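Local coordinates for 1-deoxy-D-xylulose 5-phosphate reductoisomerase (Zymomonas mobilis, PDB 1R0K), which catalyses the NADPH-dependent rearrangement and reduction of 1-deoxy-D-xylulose 5-phosphate to 2-C-methyl-D-erythritol 4-phosphate, a step of isoprenoid biosynthesis that requires a divalent metal ion, at residues 171-176 with 219-224. Sequence-based numbering, arbitrary orientation.
Sequences IIITAS and GLELIE
Ile173 reaches from strand 168-175 to helix 216-229 and meets Leu222 and Glu221, packing a helix against one face of the four-stranded mixed sheet, an alpha/beta layer of the catalytic region beside the predicted substrate and metal site. The two branches of the isoleucine divide the work. CG1 stands anti to its own carbonyl carbon (chi1 -57°), which sends the longer branch out toward the helix. Its CD1 touches CD1 of Leu222 at 3.8 Å. The same methyl lies 3.9 Å from the CA of Leu222, resting on the helix backbone as well as on the side chain. The leucine and isoleucine side chains cross at about a right angle. The shorter branch, the CG2 methyl, lies 4.2 Å from OE1 of Glu221, a van der Waals approach of a methyl to a carboxylate.

A beta-branched residue suits the strand, and here it presents one methyl to the apolar core and another to the site. Leucine suits the buried helix face, offering a branched apolar end, while the length of Glu221 carries its carboxylate beyond the helix backbone. Glu221 is predicted to coordinate manganese and to bind 1-deoxy-D-xylulose 5-phosphate. Phe236, on the parallel neighbouring strand 236-240, packs on both Ile173 and Leu222 and extends the apolar cluster. OE1 of Glu221 forms a salt bridge with Lys218 and also lies close to OE1 of Glu152, another predicted metal ligand. Lys218, itself predicted to bind the substrate, ties the strand to the helix, its NZ hydrogen-bonding the backbone O of Thr174.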
loop_
_atom_site.group_PDB
_atom_site.type_symbol
_atom_site.label_atom_id
_atom_site.label_comp_id
_atom_site.label_asym_id
_atom_site.label_seq_id
_atom_site.Cartn_x
_atom_site.Cartn_y
_atom_site.Cartn_z
ATOM N N ILE B 171 -11.510 -5.462 -2.919
ATOM C CA ILE B 171 -10.292 -5.465 -3.718
ATOM C C ILE B 171 -10.653 -4.646 -4.953
ATOM O O ILE B 171 -11.637 -4.932 -5.641
ATOM C CB ILE B 171 -9.870 -6.890 -4.151
ATOM C CG1 ILE B 171 -9.298 -7.650 -2.950
ATOM C CG2 ILE B 171 -8.849 -6.814 -5.286
ATOM C CD1 ILE B 171 -8.773 -9.037 -3.283
ATOM N N ILE B 172 -9.862 -3.615 -5.215
ATOM C CA ILE B 172 -10.105 -2.740 -6.347
ATOM C C ILE B 172 -9.101 -3.023 -7.450
ATOM O O ILE B 172 -7.906 -2.792 -7.285
ATOM C CB ILE B 172 -9.973 -1.266 -5.942
ATOM C CG1 ILE B 172 -10.861 -0.977 -4.731
ATOM C CG2 ILE B 172 -10.347 -0.365 -7.115
ATOM C CD1 ILE B 172 -10.632 0.398 -4.139
ATOM N N ILE B 173 -9.587 -3.551 -8.563
ATOM C CA ILE B 173 -8.721 -3.823 -9.691
ATOM C C ILE B 173 -8.779 -2.571 -10.554
ATOM O O ILE B 173 -9.827 -2.227 -11.095
ATOM C CB ILE B 173 -9.213 -5.026 -10.514
ATOM C CG1 ILE B 173 -9.332 -6.258 -9.619
ATOM C CG2 ILE B 173 -8.249 -5.295 -11.663
ATOM C CD1 ILE B 173 -9.887 -7.472 -10.337
ATOM N N THR B 174 -7.660 -1.867 -10.654
ATOM C CA THR B 174 -7.624 -0.665 -11.472
ATOM C C THR B 174 -7.554 -1.068 -12.937
ATOM O O THR B 174 -7.034 -2.133 -13.271
ATOM C CB THR B 174 -6.431 0.225 -11.105
ATOM O OG1 THR B 174 -5.236 -0.564 -11.054
ATOM C CG2 THR B 174 -6.675 0.885 -9.750
ATOM N N ALA B 175 -8.095 -0.217 -13.805
ATOM C CA ALA B 175 -8.128 -0.490 -15.234
ATOM C C ALA B 175 -7.910 0.799 -16.003
ATOM O O ALA B 175 -8.517 1.817 -15.681
ATOM C CB ALA B 175 -9.484 -1.093 -15.621
ATOM N N SER B 176 -7.048 0.755 -17.014
ATOM C CA SER B 176 -6.781 1.935 -17.825
ATOM C C SER B 176 -8.059 2.326 -18.546
ATOM O O SER B 176 -8.309 3.504 -18.791
ATOM C CB SER B 176 -5.703 1.641 -18.871
ATOM O OG SER B 176 -6.190 0.727 -19.839
ATOM N N GLY B 219 -11.717 -8.517 -17.677
ATOM C CA GLY B 219 -12.623 -9.557 -17.227
ATOM C C GLY B 219 -11.836 -10.797 -16.846
ATOM O O GLY B 219 -12.130 -11.451 -15.848
ATOM N N LEU B 220 -10.821 -11.117 -17.645
ATOM C CA LEU B 220 -9.988 -12.285 -17.380
ATOM C C LEU B 220 -9.166 -12.061 -16.116
ATOM O O LEU B 220 -8.941 -12.985 -15.333
ATOM C CB LEU B 220 -9.075 -12.561 -18.575
ATOM C CG LEU B 220 -9.834 -12.785 -19.888
ATOM C CD1 LEU B 220 -8.852 -12.949 -21.031
ATOM C CD2 LEU B 220 -10.719 -14.011 -19.762
ATOM N N GLU B 221 -8.718 -10.827 -15.921
ATOM C CA GLU B 221 -7.948 -10.485 -14.735
ATOM C C GLU B 221 -8.802 -10.673 -13.487
ATOM O O GLU B 221 -8.314 -11.105 -12.449
ATOM C CB GLU B 221 -7.456 -9.038 -14.829
ATOM C CG GLU B 221 -6.233 -8.888 -15.708
ATOM C CD GLU B 221 -5.866 -7.442 -15.958
ATOM O OE1 GLU B 221 -6.106 -6.608 -15.067
ATOM O OE2 GLU B 221 -5.321 -7.147 -17.043
ATOM N N LEU B 222 -10.084 -10.347 -13.594
ATOM C CA LEU B 222 -10.998 -10.495 -12.473
ATOM C C LEU B 222 -11.128 -11.969 -12.115
ATOM O O LEU B 222 -11.141 -12.342 -10.939
ATOM C CB LEU B 222 -12.374 -9.944 -12.842
ATOM C CG LEU B 222 -13.481 -10.166 -11.818
ATOM C CD1 LEU B 222 -13.126 -9.487 -10.504
ATOM C CD2 LEU B 222 -14.788 -9.615 -12.372
ATOM N N ILE B 223 -11.233 -12.805 -13.140
ATOM C CA ILE B 223 -11.370 -14.232 -12.925
ATOM C C ILE B 223 -10.125 -14.757 -12.227
ATOM O O ILE B 223 -10.222 -15.478 -11.240
ATOM C CB ILE B 223 -11.589 -14.969 -14.261
ATOM C CG1 ILE B 223 -12.958 -14.583 -14.830
ATOM C CG2 ILE B 223 -11.503 -16.478 -14.056
ATOM C CD1 ILE B 223 -13.236 -15.149 -16.201
ATOM N N GLU B 224 -8.958 -14.371 -12.729
ATOM C CA GLU B 224 -7.700 -14.801 -12.130
ATOM C C GLU B 224 -7.598 -14.347 -10.682
ATOM O O GLU B 224 -7.171 -15.112 -9.814
ATOM C CB GLU B 224 -6.519 -14.218 -12.895
ATOM C CG GLU B 224 -6.378 -14.689 -14.319
ATOM C CD GLU B 224 -5.212 -14.010 -15.012
ATOM O OE1 GLU B 224 -5.403 -12.886 -15.533
ATOM O OE2 GLU B 224 -4.105 -14.593 -15.011
#